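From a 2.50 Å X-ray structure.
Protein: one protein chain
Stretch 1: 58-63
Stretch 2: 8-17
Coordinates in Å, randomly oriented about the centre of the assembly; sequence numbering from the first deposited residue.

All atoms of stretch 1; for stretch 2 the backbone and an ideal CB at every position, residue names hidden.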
# COMPACT_ATOMS: atom_id res chain seq x y z
N GLN C 58 4.00 13.24 -27.78
CA GLN C 58 5.14 13.92 -28.40
C GLN C 58 5.17 15.38 -28.02
O GLN C 58 4.28 16.10 -28.44
CB GLN C 58 5.02 13.89 -29.94
CG GLN C 58 5.78 12.77 -30.66
CD GLN C 58 5.95 11.58 -29.73
OE1 GLN C 58 6.87 11.56 -28.90
NE2 GLN C 58 5.02 10.61 -29.81
N SER C 59 6.19 15.83 -27.27
CA SER C 59 6.39 17.28 -27.13
C SER C 59 7.83 17.79 -27.32
O SER C 59 8.77 17.30 -26.71
CB SER C 59 5.83 17.77 -25.79
OG SER C 59 5.66 19.17 -25.88
N GLN C 60 8.00 18.80 -28.17
CA GLN C 60 9.27 19.51 -28.23
C GLN C 60 10.47 18.63 -28.58
O GLN C 60 11.59 18.87 -28.10
CB GLN C 60 9.52 20.22 -26.91
CG GLN C 60 8.25 20.65 -26.21
CD GLN C 60 8.46 21.87 -25.36
OE1 GLN C 60 7.63 22.23 -24.53
NE2 GLN C 60 9.58 22.55 -25.57
N GLY C 61 10.23 17.61 -29.41
CA GLY C 61 11.27 16.67 -29.82
C GLY C 61 11.54 15.65 -28.72
O GLY C 61 12.64 15.09 -28.66
N TRP C 62 10.55 15.44 -27.85
CA TRP C 62 10.64 14.49 -26.76
C TRP C 62 9.47 13.60 -26.69
O TRP C 62 8.33 14.06 -26.68
CB TRP C 62 10.70 15.17 -25.41
CG TRP C 62 12.04 15.46 -25.07
CD1 TRP C 62 12.79 16.46 -25.56
CD2 TRP C 62 12.87 14.72 -24.18
NE1 TRP C 62 14.04 16.42 -25.02
CE2 TRP C 62 14.13 15.35 -24.18
CE3 TRP C 62 12.67 13.60 -23.38
CZ2 TRP C 62 15.20 14.90 -23.41
CZ3 TRP C 62 13.73 13.14 -22.61
CH2 TRP C 62 14.99 13.79 -22.64
N THR C 63 9.75 12.31 -26.55
CA THR C 63 8.68 11.34 -26.35
C THR C 63 8.32 11.15 -24.88
O THR C 63 9.17 10.95 -24.01
CB THR C 63 8.99 10.01 -27.01
OG1 THR C 63 9.60 10.23 -28.31
CG2 THR C 63 7.71 9.21 -27.14
N UNK C 8 11.35 22.20 -17.88
CA UNK C 8 11.48 20.71 -17.78
C UNK C 8 12.24 20.02 -19.00
O UNK C 8 13.13 19.20 -18.83
CB UNK C 8 10.08 20.11 -17.67
N UNK C 9 11.94 20.42 -20.23
CA UNK C 9 12.68 19.88 -21.39
C UNK C 9 14.17 20.09 -21.31
O UNK C 9 14.96 19.19 -21.60
CB UNK C 9 12.17 20.52 -22.68
N UNK C 10 14.53 21.30 -20.93
CA UNK C 10 15.91 21.77 -20.86
C UNK C 10 16.66 20.96 -19.84
O UNK C 10 17.79 20.55 -20.09
CB UNK C 10 15.98 23.26 -20.52
N UNK C 11 16.02 20.73 -18.70
CA UNK C 11 16.61 19.93 -17.69
C UNK C 11 16.69 18.49 -18.13
O UNK C 11 17.65 17.80 -17.84
CB UNK C 11 15.83 20.06 -16.38
N UNK C 12 15.67 18.02 -18.82
CA UNK C 12 15.76 16.69 -19.36
C UNK C 12 16.88 16.47 -20.35
O UNK C 12 17.52 15.44 -20.30
CB UNK C 12 14.43 16.33 -20.03
N UNK C 13 17.16 17.40 -21.24
CA UNK C 13 18.29 17.11 -22.12
C UNK C 13 19.62 17.18 -21.39
O UNK C 13 20.63 16.62 -21.87
CB UNK C 13 18.30 18.08 -23.30
N UNK C 14 19.62 17.86 -20.24
CA UNK C 14 20.81 18.06 -19.43
C UNK C 14 21.27 16.75 -18.82
O UNK C 14 22.46 16.47 -18.79
CB UNK C 14 20.55 19.09 -18.33
N UNK C 15 20.32 15.96 -18.35
CA UNK C 15 20.58 14.68 -17.71
C UNK C 15 20.79 13.58 -18.75
O UNK C 15 21.44 12.56 -18.47
CB UNK C 15 19.43 14.31 -16.77
N UNK C 16 20.24 13.79 -19.95
CA UNK C 16 20.40 12.91 -21.10
C UNK C 16 21.84 13.13 -21.59
O UNK C 16 22.22 12.79 -22.70
CB UNK C 16 19.37 13.20 -22.19
N UNK C 17 22.63 13.72 -20.69
CA UNK C 17 24.08 13.82 -20.79
C UNK C 17 24.59 14.04 -19.35
O UNK C 17 23.78 14.27 -18.44
CB UNK C 17 24.51 14.95 -21.73

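Stretch 1 is a tight hairpin: a type I' turn runs from Ser59 to Trp62, closed by Trp62 N to Ser59 O and Ser59 N to Trp62 O hydrogen bonds, both 2.8 Å. Its offering to the helix of stretch 2 is chiefly the indole of Trp62, with its NE1 donor, flanked by the side chain of Gln60.

Position 8 is helical, and its ideal CB has nothing of stretch 1 within 5.5 Å, so the hairpin sets no preference; the residue is Ala8.

At position 9 CA-to-CB points toward the hairpin, the ideal CB lying 5.0 Å from Trp62 CD1. The space between the indole and the turn suits a medium or large apolar side chain, such as leucine, isoleucine, valine or methionine. The residue is Ile9, with chi1 and chi2 both m. Its CG2 packs 3.9 Å from Trp62 CD1, and CD1 of Ile9 lies 4.2 Å from both Trp62 CG and Ser59 O, so the side chain covers the tryptophan and also reaches the turn.

Position 10 points away and position 11 is out of reach; helix-compatible polar residues would serve at both, and they are Gln10 and Glu11.

Position 12 again points toward stretch 1, and its ideal CB is 3.7 Å from Trp62 CH2. Contact so near the backbone favours an aliphatic group, from alanine to leucine or methionine. Leu12 places its CB over one face of the indole, 4.0 Å from the centroid of the six-membered ring of Trp62 and 26° off the ring normal, a CH-pi contact.

At position 13 CA-to-CB points sideways, with the ideal CB 4.4 Å from Trp62 CZ2. A long side chain could turn back to the ring edge, where the indole NH would welcome an acceptor: glutamate or glutamine, though an aliphatic chain is also possible. Glu13, with chi1 p, brings OE1 to 3.6 Å from Trp62 NE1, near the ring plane; this is a polar approach without a hydrogen bond.

Positions 14 and 15 lie beyond the hairpin's reach and are little constrained by it. They are Arg14 and Leu15.

Position 16, the first to leave helical phi/psi, still points toward the indole, its ideal CB 4.4 Å from Trp62 CH2. A flexible polar chain or an aliphatic one could cover this end of the ring. Gln16, with chi1 t, sets OE1 4.0 Å from Trp62 CZ2.

Position 17 has extended backbone angles and is out of reach. Thr17 instead turns to its own stretch, its OG1 giving a weak hydrogen bond to Glu13 O at 2.9 Å.

Stretch 2 (8-17) AIQELERLQT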
# COMPACT_ATOMS: atom_id res chain seq x y z
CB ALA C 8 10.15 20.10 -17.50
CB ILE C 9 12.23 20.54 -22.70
CG1 ILE C 9 10.75 20.29 -22.94
CG2 ILE C 9 13.03 19.99 -23.86
CD1 ILE C 9 10.45 18.82 -23.19
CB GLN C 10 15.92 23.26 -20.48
CG GLN C 10 17.25 23.91 -20.11
CD GLN C 10 17.21 25.40 -20.43
OE1 GLN C 10 16.12 26.01 -20.44
NE2 GLN C 10 18.38 26.01 -20.73
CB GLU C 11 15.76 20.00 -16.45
CG GLU C 11 16.25 19.09 -15.32
CD GLU C 11 17.57 19.51 -14.71
OE1 GLU C 11 18.22 20.54 -15.09
OE2 GLU C 11 17.95 18.77 -13.80
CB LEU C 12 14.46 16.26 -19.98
CG LEU C 12 13.52 16.00 -18.83
CD1 LEU C 12 12.18 15.76 -19.40
CD2 LEU C 12 13.96 14.84 -17.96
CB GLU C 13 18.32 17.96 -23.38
CG GLU C 13 18.15 19.40 -23.08
CD GLU C 13 17.06 20.01 -23.93
OE1 GLU C 13 16.26 19.22 -24.50
OE2 GLU C 13 17.02 21.26 -24.04
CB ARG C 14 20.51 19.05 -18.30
CG ARG C 14 21.67 20.03 -18.00
CD ARG C 14 21.94 20.09 -16.51
NE ARG C 14 23.04 19.19 -16.15
CZ ARG C 14 22.96 18.18 -15.27
NH1 ARG C 14 21.82 17.91 -14.62
NH2 ARG C 14 24.04 17.44 -15.03
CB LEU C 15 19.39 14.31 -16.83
CG LEU C 15 18.97 15.39 -15.83
CD1 LEU C 15 17.48 15.34 -15.57
CD2 LEU C 15 19.78 15.24 -14.54
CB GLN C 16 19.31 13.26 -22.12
CG GLN C 16 19.08 12.31 -23.28
CD GLN C 16 19.36 12.99 -24.65
OE1 GLN C 16 18.74 14.00 -24.99
NE2 GLN C 16 20.29 12.41 -25.44
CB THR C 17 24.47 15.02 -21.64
OG1 THR C 17 23.30 15.59 -22.23
CG2 THR C 17 25.48 14.60 -22.72
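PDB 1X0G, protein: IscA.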